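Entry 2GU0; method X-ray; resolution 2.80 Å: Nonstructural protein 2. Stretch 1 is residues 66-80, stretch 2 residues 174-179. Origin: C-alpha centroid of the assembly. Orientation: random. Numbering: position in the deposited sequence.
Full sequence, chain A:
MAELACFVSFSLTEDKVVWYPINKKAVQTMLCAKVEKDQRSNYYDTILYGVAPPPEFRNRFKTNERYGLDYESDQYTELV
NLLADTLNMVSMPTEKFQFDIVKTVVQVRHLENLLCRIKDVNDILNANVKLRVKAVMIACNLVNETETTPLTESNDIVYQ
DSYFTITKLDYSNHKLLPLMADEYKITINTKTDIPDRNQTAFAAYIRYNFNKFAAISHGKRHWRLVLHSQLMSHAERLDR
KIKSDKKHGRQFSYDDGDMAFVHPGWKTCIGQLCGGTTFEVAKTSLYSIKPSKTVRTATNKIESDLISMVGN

Stretch 1 (66-80) RYGLDYESDQYTELV
Stretch 2 174-179: HKLLPL

Residues 66-80 pass through an extended segment, turn, and enter a helix, while residues 174-179 follow an irregular path with no regular helix or strand. The two run in roughly opposite directions: Tyr67 lies by Leu177 and Pro178, Asp70 by Leu176 (CA to CA 4.9 Å), and Gln75 by Lys175 (CA to CA 6.5 Å). Together they bury 618 Å².

Backbone polarity fixes the middle of the contact. Asp70 N donates to Leu176 O at 3.2 Å with an N-H...O angle of 147°; Asp70 has phi/psi -85/74, Leu176 -77/-67. Gly68 is extended at -159/-168, and Gly68 O lies 3.2 Å from Leu177 CD2. At the outer end Tyr67, chi1 t and chi2 66°, has a sideways CA-to-CB bond, but its long side chain brings the hydroxyl to the second stretch, where Tyr67 OH makes a weak hydrogen bond to Pro178 O at 2.5 Å. Tyr67 OH is modelled too close to a neighbour, so its position is less certain.

A type I turn from Asp70 to Ser73, with Ser73 N to Asp70 O at 2.8 Å, redirects the chain into the helix. Tyr71 and Glu72 occupy its corners at -63/-11 and -80/-14. Ser73 (-69/149, chi1 t) is the N-cap: its OG accepts from Gln75 N at 2.9 Å, a role suited to a short side chain with an acceptor close to the backbone. Leu79 N to Gln75 O at 3.0 Å and Val80 N to Tyr76 O at 2.8 Å continue the helix.

Apolar packing centres on Leu176 (chi1 m, chi2 t), which loses 129 Å² to stretch 1, the largest share. Its CD1 lies 3.6 Å from Leu79 CD2, and its CD2 4.1 Å from Tyr76 CB. The CA-to-CB bond of Leu79 (chi1 t, chi2 p) points toward the second stretch; branched leucine ends fill this buried space without leaving a polar group unpaired. Leu177 (-133/78, chi1 m, chi2 t) meets Leu69 (chi1 m, chi2 t), with Leu69 CD2 to Leu177 CG at 3.8 Å, and Leu177 CB lies 4.1 Å from Tyr67 CZ. Pro178 CD sits 4.1 Å from Tyr67 CE1.

Lys175 (-87/-24; chi m, t, p, t) points toward the first stretch and lays its aliphatic chain along the start of the helix: its CB is 4.0 Å from Gln75 CB and its CE 3.1 Å from Ser73 OG. A long, flexible methylene chain suits this exposed site, packing along its length, with Lys175 NZ 3.7 Å from Asp74 N.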

# COMPACT_ATOMS: atom_id res chain seq x y z
N ARG A 66 17.98 27.50 -10.83
CA ARG A 66 19.23 27.38 -11.58
C ARG A 66 19.41 25.91 -11.93
O ARG A 66 19.12 25.04 -11.12
CB ARG A 66 20.42 27.85 -10.73
CG ARG A 66 21.74 27.97 -11.48
CD ARG A 66 22.91 28.19 -10.52
NE ARG A 66 22.74 29.38 -9.68
CZ ARG A 66 22.79 30.64 -10.12
NH1 ARG A 66 23.02 30.89 -11.40
NH2 ARG A 66 22.61 31.65 -9.28
N TYR A 67 19.87 25.63 -13.14
CA TYR A 67 20.07 24.25 -13.55
C TYR A 67 21.47 23.80 -13.22
O TYR A 67 22.44 24.36 -13.73
CB TYR A 67 19.87 24.08 -15.05
CG TYR A 67 20.12 22.67 -15.54
CD1 TYR A 67 19.29 21.62 -15.15
CD2 TYR A 67 21.17 22.39 -16.41
CE1 TYR A 67 19.49 20.32 -15.62
CE2 TYR A 67 21.39 21.10 -16.89
CZ TYR A 67 20.54 20.07 -16.49
OH TYR A 67 20.74 18.80 -16.98
N GLY A 68 21.57 22.78 -12.38
CA GLY A 68 22.87 22.25 -12.02
C GLY A 68 22.78 20.84 -11.49
O GLY A 68 21.75 20.17 -11.62
N LEU A 69 23.88 20.38 -10.91
CA LEU A 69 23.96 19.05 -10.34
C LEU A 69 22.90 18.94 -9.27
O LEU A 69 22.84 19.75 -8.36
CB LEU A 69 25.33 18.85 -9.69
CG LEU A 69 26.49 18.81 -10.67
CD1 LEU A 69 27.80 18.97 -9.94
CD2 LEU A 69 26.43 17.50 -11.41
N ASP A 70 22.05 17.92 -9.36
CA ASP A 70 21.04 17.76 -8.33
C ASP A 70 21.73 16.97 -7.21
O ASP A 70 21.50 15.78 -7.02
CB ASP A 70 19.83 17.02 -8.91
CG ASP A 70 18.73 16.83 -7.90
OD1 ASP A 70 18.64 17.66 -6.96
OD2 ASP A 70 17.96 15.85 -8.04
N TYR A 71 22.59 17.68 -6.49
CA TYR A 71 23.37 17.10 -5.41
C TYR A 71 22.52 16.58 -4.26
O TYR A 71 23.03 15.89 -3.37
CB TYR A 71 24.36 18.14 -4.91
CG TYR A 71 23.71 19.34 -4.25
CD1 TYR A 71 23.38 19.31 -2.91
CD2 TYR A 71 23.38 20.47 -4.99
CE1 TYR A 71 22.74 20.37 -2.31
CE2 TYR A 71 22.73 21.54 -4.40
CZ TYR A 71 22.41 21.48 -3.06
OH TYR A 71 21.72 22.50 -2.45
N GLU A 72 21.23 16.92 -4.28
CA GLU A 72 20.31 16.47 -3.24
C GLU A 72 19.92 15.04 -3.56
O GLU A 72 19.37 14.33 -2.72
CB GLU A 72 19.06 17.35 -3.21
CG GLU A 72 19.34 18.81 -2.91
CD GLU A 72 18.61 19.30 -1.67
OE1 GLU A 72 18.30 18.45 -0.79
OE2 GLU A 72 18.37 20.52 -1.56
N SER A 73 20.24 14.63 -4.78
CA SER A 73 19.95 13.29 -5.28
C SER A 73 20.76 12.15 -4.65
O SER A 73 21.91 12.33 -4.25
CB SER A 73 20.16 13.26 -6.79
OG SER A 73 19.98 11.94 -7.27
N ASP A 74 20.15 10.98 -4.57
CA ASP A 74 20.80 9.79 -4.01
C ASP A 74 21.87 9.37 -5.00
O ASP A 74 22.71 8.53 -4.69
CB ASP A 74 19.81 8.64 -3.89
CG ASP A 74 19.37 8.40 -2.47
OD1 ASP A 74 20.23 8.42 -1.57
OD2 ASP A 74 18.15 8.17 -2.26
N GLN A 75 21.82 9.95 -6.19
CA GLN A 75 22.75 9.62 -7.24
C GLN A 75 24.06 10.39 -7.07
O GLN A 75 25.11 9.96 -7.55
CB GLN A 75 22.10 9.92 -8.59
CG GLN A 75 22.67 9.14 -9.73
CD GLN A 75 22.26 7.69 -9.70
OE1 GLN A 75 22.43 7.00 -8.70
NE2 GLN A 75 21.72 7.22 -10.81
N TYR A 76 23.98 11.52 -6.37
CA TYR A 76 25.14 12.37 -6.08
C TYR A 76 26.05 11.63 -5.07
O TYR A 76 27.27 11.62 -5.21
CB TYR A 76 24.69 13.71 -5.50
CG TYR A 76 25.82 14.63 -5.06
CD1 TYR A 76 26.56 15.36 -6.00
CD2 TYR A 76 26.16 14.73 -3.72
CE1 TYR A 76 27.63 16.17 -5.59
CE2 TYR A 76 27.22 15.53 -3.30
CZ TYR A 76 27.95 16.25 -4.24
OH TYR A 76 28.98 17.03 -3.78
N THR A 77 25.42 11.01 -4.08
CA THR A 77 26.13 10.25 -3.06
C THR A 77 26.90 9.14 -3.76
O THR A 77 28.08 8.91 -3.49
CB THR A 77 25.16 9.58 -2.08
OG1 THR A 77 24.18 10.52 -1.65
CG2 THR A 77 25.90 9.05 -0.89
N GLU A 78 26.21 8.47 -4.66
CA GLU A 78 26.78 7.37 -5.43
C GLU A 78 28.03 7.80 -6.18
O GLU A 78 29.10 7.25 -5.98
CB GLU A 78 25.75 6.86 -6.43
CG GLU A 78 24.52 6.27 -5.79
CD GLU A 78 24.79 4.90 -5.26
OE1 GLU A 78 24.98 3.98 -6.10
OE2 GLU A 78 24.83 4.74 -4.02
N LEU A 79 27.88 8.80 -7.04
CA LEU A 79 28.98 9.31 -7.84
C LEU A 79 30.11 9.79 -6.92
O LEU A 79 31.29 9.50 -7.16
CB LEU A 79 28.51 10.46 -8.72
CG LEU A 79 29.58 11.14 -9.57
CD1 LEU A 79 30.15 10.13 -10.55
CD2 LEU A 79 29.01 12.34 -10.29
N VAL A 80 29.74 10.51 -5.88
CA VAL A 80 30.71 11.04 -4.96
C VAL A 80 31.58 9.92 -4.38
O VAL A 80 32.81 10.06 -4.27
CB VAL A 80 29.97 11.86 -3.86
CG1 VAL A 80 30.59 11.67 -2.51
CG2 VAL A 80 29.98 13.33 -4.23
N HIS A 174 18.26 10.78 -16.22
CA HIS A 174 19.31 10.97 -15.23
C HIS A 174 18.85 11.83 -14.06
O HIS A 174 18.08 12.77 -14.25
CB HIS A 174 20.51 11.64 -15.87
CG HIS A 174 21.35 10.71 -16.69
ND1 HIS A 174 22.54 11.09 -17.26
CD2 HIS A 174 21.19 9.40 -16.97
CE1 HIS A 174 23.08 10.05 -17.86
NE2 HIS A 174 22.29 9.01 -17.70
N LYS A 175 19.31 11.51 -12.85
CA LYS A 175 18.92 12.32 -11.69
C LYS A 175 19.87 13.52 -11.49
O LYS A 175 19.48 14.53 -10.91
CB LYS A 175 18.87 11.45 -10.43
CG LYS A 175 17.51 10.78 -10.20
CD LYS A 175 17.33 10.28 -8.74
CE LYS A 175 16.96 11.38 -7.71
NZ LYS A 175 16.89 10.87 -6.30
N LEU A 176 21.10 13.43 -11.99
CA LEU A 176 22.06 14.52 -11.84
C LEU A 176 21.83 15.69 -12.78
O LEU A 176 21.49 16.78 -12.34
CB LEU A 176 23.50 13.99 -11.99
CG LEU A 176 24.01 13.13 -10.83
CD1 LEU A 176 25.47 12.76 -11.07
CD2 LEU A 176 23.88 13.90 -9.53
N LEU A 177 22.03 15.48 -14.08
CA LEU A 177 21.83 16.55 -15.06
C LEU A 177 21.00 16.05 -16.22
O LEU A 177 21.53 15.75 -17.29
CB LEU A 177 23.18 17.04 -15.57
CG LEU A 177 24.17 17.51 -14.50
CD1 LEU A 177 25.52 17.77 -15.15
CD2 LEU A 177 23.65 18.77 -13.83
N PRO A 178 19.67 15.96 -16.03
CA PRO A 178 18.71 15.50 -17.04
C PRO A 178 18.91 16.18 -18.38
O PRO A 178 19.22 17.37 -18.44
CB PRO A 178 17.37 15.86 -16.41
CG PRO A 178 17.64 15.69 -14.96
CD PRO A 178 18.97 16.37 -14.80
N LEU A 179 18.72 15.44 -19.46
CA LEU A 179 18.89 15.98 -20.81
C LEU A 179 18.08 15.18 -21.84
O LEU A 179 17.87 13.98 -21.68
CB LEU A 179 20.38 15.97 -21.19
CG LEU A 179 20.74 16.82 -22.40
CD1 LEU A 179 20.48 18.26 -22.04
CD2 LEU A 179 22.20 16.62 -22.77